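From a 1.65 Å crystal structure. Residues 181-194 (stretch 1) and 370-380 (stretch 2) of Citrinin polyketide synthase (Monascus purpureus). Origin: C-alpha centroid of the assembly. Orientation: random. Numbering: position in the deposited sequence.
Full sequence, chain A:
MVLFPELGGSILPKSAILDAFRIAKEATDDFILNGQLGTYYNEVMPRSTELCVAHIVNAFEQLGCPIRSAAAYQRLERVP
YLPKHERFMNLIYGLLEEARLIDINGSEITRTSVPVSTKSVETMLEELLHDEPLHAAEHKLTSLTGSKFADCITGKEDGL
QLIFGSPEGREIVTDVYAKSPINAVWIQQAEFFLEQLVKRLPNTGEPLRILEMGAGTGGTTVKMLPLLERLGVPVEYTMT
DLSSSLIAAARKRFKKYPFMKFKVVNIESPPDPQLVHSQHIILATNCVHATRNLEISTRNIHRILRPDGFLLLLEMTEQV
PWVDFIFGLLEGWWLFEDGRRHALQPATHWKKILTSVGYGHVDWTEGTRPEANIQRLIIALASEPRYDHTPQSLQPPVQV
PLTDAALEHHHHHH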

# COMPACT_ATOMS: atom_id res chain seq x y z
N PRO A 181 2.64 -11.94 1.53
CA PRO A 181 1.32 -12.06 2.15
C PRO A 181 0.71 -10.75 2.62
O PRO A 181 -0.50 -10.56 2.51
N ILE A 182 1.52 -9.80 3.11
CA ILE A 182 0.97 -8.56 3.64
C ILE A 182 0.14 -7.83 2.59
O ILE A 182 -0.79 -7.08 2.93
N ASN A 183 0.44 -8.04 1.31
CA ASN A 183 -0.40 -7.56 0.22
C ASN A 183 -1.26 -8.65 -0.43
O ASN A 183 -2.40 -8.38 -0.79
N ALA A 184 -0.71 -9.84 -0.63
CA ALA A 184 -1.44 -10.88 -1.36
C ALA A 184 -2.72 -11.29 -0.66
O ALA A 184 -3.69 -11.64 -1.33
N VAL A 185 -2.76 -11.23 0.66
CA VAL A 185 -3.94 -11.69 1.40
C VAL A 185 -5.18 -10.97 0.89
O VAL A 185 -6.20 -11.60 0.54
N TRP A 186 -5.12 -9.64 0.84
CA TRP A 186 -6.30 -8.87 0.49
C TRP A 186 -6.57 -8.84 -1.00
O TRP A 186 -7.73 -8.69 -1.40
N ILE A 187 -5.54 -9.05 -1.83
CA ILE A 187 -5.76 -9.26 -3.26
C ILE A 187 -6.51 -10.56 -3.48
O ILE A 187 -7.46 -10.62 -4.26
N GLN A 188 -6.09 -11.61 -2.78
CA GLN A 188 -6.80 -12.88 -2.88
C GLN A 188 -8.23 -12.72 -2.40
O GLN A 188 -9.15 -13.29 -2.99
N GLN A 189 -8.45 -11.96 -1.34
CA GLN A 189 -9.81 -11.73 -0.86
C GLN A 189 -10.64 -10.95 -1.88
O GLN A 189 -11.83 -11.22 -2.07
N ALA A 190 -10.01 -10.01 -2.57
CA ALA A 190 -10.72 -9.29 -3.61
C ALA A 190 -11.09 -10.21 -4.76
O ALA A 190 -12.17 -10.05 -5.34
N GLU A 191 -10.22 -11.16 -5.12
CA GLU A 191 -10.61 -12.18 -6.10
C GLU A 191 -11.89 -12.89 -5.69
O GLU A 191 -12.79 -13.08 -6.50
N PHE A 192 -11.96 -13.35 -4.44
CA PHE A 192 -13.13 -14.06 -3.95
C PHE A 192 -14.38 -13.19 -4.03
O PHE A 192 -15.45 -13.62 -4.51
N PHE A 193 -14.26 -11.93 -3.63
CA PHE A 193 -15.37 -11.00 -3.71
C PHE A 193 -15.86 -10.90 -5.15
O PHE A 193 -17.06 -11.04 -5.44
N LEU A 194 -14.93 -10.65 -6.08
CA LEU A 194 -15.33 -10.45 -7.47
C LEU A 194 -15.94 -11.72 -8.07
O LEU A 194 -16.91 -11.64 -8.84
N PRO A 370 -5.21 -9.40 14.51
CA PRO A 370 -4.67 -8.03 14.47
C PRO A 370 -4.34 -7.56 13.07
O PRO A 370 -4.44 -6.36 12.80
N GLU A 371 -3.96 -8.47 12.17
CA GLU A 371 -3.62 -8.10 10.81
C GLU A 371 -4.81 -7.56 10.06
O GLU A 371 -4.63 -6.81 9.11
N ALA A 372 -6.03 -7.95 10.45
CA ALA A 372 -7.24 -7.41 9.82
C ALA A 372 -7.34 -5.90 9.96
O ALA A 372 -8.14 -5.30 9.25
N ASN A 373 -6.53 -5.27 10.81
CA ASN A 373 -6.51 -3.82 10.94
C ASN A 373 -5.39 -3.18 10.12
O ASN A 373 -5.39 -1.95 9.94
N ILE A 374 -4.50 -3.98 9.53
CA ILE A 374 -3.34 -3.38 8.88
C ILE A 374 -3.70 -2.85 7.50
O ILE A 374 -3.32 -1.73 7.13
N GLN A 375 -4.35 -3.68 6.69
CA GLN A 375 -4.96 -3.25 5.44
C GLN A 375 -6.41 -3.68 5.44
O GLN A 375 -6.82 -4.60 6.14
N ARG A 376 -7.17 -3.00 4.60
CA ARG A 376 -8.57 -3.31 4.41
C ARG A 376 -8.92 -3.19 2.94
O ARG A 376 -8.37 -2.35 2.22
N LEU A 377 -9.87 -4.01 2.50
CA LEU A 377 -10.68 -3.65 1.35
C LEU A 377 -11.78 -2.72 1.83
O LEU A 377 -12.47 -2.99 2.81
N ILE A 378 -11.92 -1.61 1.14
CA ILE A 378 -12.92 -0.59 1.45
C ILE A 378 -13.73 -0.43 0.19
O ILE A 378 -13.20 -0.06 -0.87
N ILE A 379 -14.99 -0.80 0.27
CA ILE A 379 -15.89 -0.68 -0.88
C ILE A 379 -16.76 0.55 -0.70
O ILE A 379 -17.19 0.87 0.42
N ALA A 380 -17.02 1.24 -1.82
CA ALA A 380 -17.78 2.48 -1.82
C ALA A 380 -18.68 2.50 -3.06
O ALA A 380 -18.19 2.50 -4.19

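The indole NH of Trp-186 is linked to stretch 2 by a single water, although the ring itself packs directly against it: its NE1 lies 3.4 Å from Gln-375 O, but at a poor angle, and instead donates to a water 2.9 Å away. That water donates in turn to Ala-372 O (2.8 Å) and Gln-375 O (2.6 Å), so one molecule satisfies the indole and two carbonyls. Trp-186 points toward the strand with chi1 m and chi2 -80°, a broad, flat ring with a single polar atom, suited to covering the strand's start. Gln-375 CB sits over one face, 3.7 Å from the six-membered ring centroid in a CH-pi contact, while Glu-371 O approaches the edge, 3.3 Å from Trp-186 CZ2.

Gln-375 (chi1 m) also points toward the helix. Its amide can spend two protons at once: NE2 donates to Ile-182 O (2.8 Å) and to Asn-183 OD1 (3.0 Å), tying the helix's first turn to the strand.

Most of the remaining contacts are apolar. Ile-182 (t, p) brings CD1 to 3.9 Å from Ile-374 CG2. Leu-377 (m, t) starts sideways, but its branched end comes nearer, placing CD1 4.0 Å from Ala-190 CB, a methyl-to-methyl contact. Farther along, Phe-193 (chi1 t) meets the extended Ile-379 (t, t), CZ to CD1 3.7 Å. Gln-189 OE1, 3.8 Å from Leu-377 CD1, is buried with no hydrogen-bond partner.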

# COMPACT_ATOMS: atom_id res chain seq x y z
CB PRO A 181 1.59 -13.04 3.32
CG PRO A 181 2.65 -13.92 2.79
CD PRO A 181 3.58 -12.96 2.04
CB ILE A 182 2.11 -7.66 4.18
CG1 ILE A 182 1.57 -6.40 4.87
CG2 ILE A 182 3.03 -7.18 3.05
CD1 ILE A 182 0.75 -6.65 6.08
CB ASN A 183 0.47 -6.93 -0.86
CG ASN A 183 0.95 -5.56 -0.46
OD1 ASN A 183 0.18 -4.70 -0.06
ND2 ASN A 183 2.25 -5.36 -0.52
CB ALA A 184 -0.55 -12.09 -1.58
CB VAL A 185 -3.73 -11.45 2.91
CG1 VAL A 185 -5.09 -11.25 3.63
CG2 VAL A 185 -2.96 -12.61 3.48
CB TRP A 186 -6.17 -7.44 1.04
CG TRP A 186 -6.39 -7.44 2.52
CD1 TRP A 186 -7.58 -7.46 3.18
CD2 TRP A 186 -5.37 -7.48 3.53
NE1 TRP A 186 -7.38 -7.50 4.53
CE2 TRP A 186 -6.03 -7.50 4.77
CE3 TRP A 186 -3.97 -7.46 3.50
CZ2 TRP A 186 -5.35 -7.54 5.97
CZ3 TRP A 186 -3.31 -7.51 4.68
CH2 TRP A 186 -4.00 -7.53 5.90
CB ILE A 187 -4.41 -9.23 -4.01
CG1 ILE A 187 -3.73 -7.85 -3.86
CG2 ILE A 187 -4.64 -9.55 -5.49
CD1 ILE A 187 -2.31 -7.76 -4.48
CB GLN A 188 -6.05 -13.94 -2.07
CG GLN A 188 -6.52 -15.34 -2.28
CD GLN A 188 -6.06 -15.94 -3.60
OE1 GLN A 188 -4.86 -15.97 -3.89
NE2 GLN A 188 -7.02 -16.42 -4.41
CB GLN A 189 -9.73 -11.01 0.49
CG GLN A 189 -11.09 -10.80 1.11
CD GLN A 189 -11.00 -10.04 2.41
OE1 GLN A 189 -10.10 -9.24 2.59
NE2 GLN A 189 -11.94 -10.28 3.32
CB ALA A 190 -9.87 -8.10 -4.09
CB GLU A 191 -9.50 -13.20 -6.31
CG GLU A 191 -8.20 -12.64 -6.85
CD GLU A 191 -7.14 -13.72 -6.93
OE1 GLU A 191 -6.10 -13.57 -6.24
OE2 GLU A 191 -7.38 -14.73 -7.64
CB PHE A 192 -12.84 -14.54 -2.51
CG PHE A 192 -13.98 -15.23 -1.86
CD1 PHE A 192 -14.63 -16.28 -2.49
CD2 PHE A 192 -14.40 -14.84 -0.59
CE1 PHE A 192 -15.66 -16.96 -1.83
CE2 PHE A 192 -15.45 -15.49 0.05
CZ PHE A 192 -16.08 -16.55 -0.57
CB PHE A 193 -14.95 -9.64 -3.17
CG PHE A 193 -15.84 -8.53 -3.62
CD1 PHE A 193 -17.17 -8.48 -3.24
CD2 PHE A 193 -15.34 -7.52 -4.44
CE1 PHE A 193 -18.02 -7.49 -3.66
CE2 PHE A 193 -16.18 -6.50 -4.86
CZ PHE A 193 -17.53 -6.48 -4.48
CB LEU A 194 -14.14 -9.99 -8.30
CG LEU A 194 -13.67 -8.56 -8.03
CD1 LEU A 194 -12.33 -8.29 -8.72
CD2 LEU A 194 -14.74 -7.54 -8.48
CB PRO A 370 -3.42 -8.13 15.37
CG PRO A 370 -3.07 -9.60 15.40
CD PRO A 370 -4.38 -10.30 15.33
CB GLU A 371 -3.03 -9.30 10.08
CG GLU A 371 -1.74 -9.83 10.66
CD GLU A 371 -1.88 -10.78 11.85
OE1 GLU A 371 -2.99 -11.34 12.13
OE2 GLU A 371 -0.84 -11.03 12.50
CB ALA A 372 -8.49 -8.09 10.41
CB ASN A 373 -6.36 -3.40 12.41
CG ASN A 373 -7.51 -3.90 13.26
OD1 ASN A 373 -8.67 -3.81 12.88
ND2 ASN A 373 -7.18 -4.46 14.43
CB ILE A 374 -2.17 -4.38 8.80
CG1 ILE A 374 -1.74 -4.81 10.20
CG2 ILE A 374 -1.01 -3.79 8.03
CD1 ILE A 374 -0.81 -6.01 10.20
CB GLN A 375 -4.28 -3.86 4.21
CG GLN A 375 -2.77 -3.77 4.29
CD GLN A 375 -2.15 -3.49 2.96
OE1 GLN A 375 -2.35 -2.40 2.39
NE2 GLN A 375 -1.43 -4.43 2.42
CB ARG A 376 -9.46 -2.38 5.21
CG ARG A 376 -9.24 -2.45 6.68
CD ARG A 376 -10.30 -1.70 7.42
NE ARG A 376 -9.88 -1.46 8.78
CZ ARG A 376 -10.07 -2.28 9.81
NH1 ARG A 376 -10.74 -3.44 9.65
NH2 ARG A 376 -9.58 -1.94 11.00
CB LEU A 377 -11.30 -4.87 0.67
CG LEU A 377 -10.38 -5.94 0.07
CD1 LEU A 377 -11.21 -7.13 -0.43
CD2 LEU A 377 -9.53 -5.34 -1.02
CB ILE A 378 -12.29 0.75 1.88
CG1 ILE A 378 -11.33 0.57 3.05
CG2 ILE A 378 -13.37 1.76 2.26
CD1 ILE A 378 -10.47 1.82 3.33
CB ILE A 379 -16.74 -1.97 -1.05
CG1 ILE A 379 -17.46 -1.93 -2.39
CG2 ILE A 379 -17.76 -2.16 0.11
CD1 ILE A 379 -18.11 -3.29 -2.75
CB ALA A 380 -16.85 3.68 -1.78
O HOH W 1 -8.87 -6.16 6.66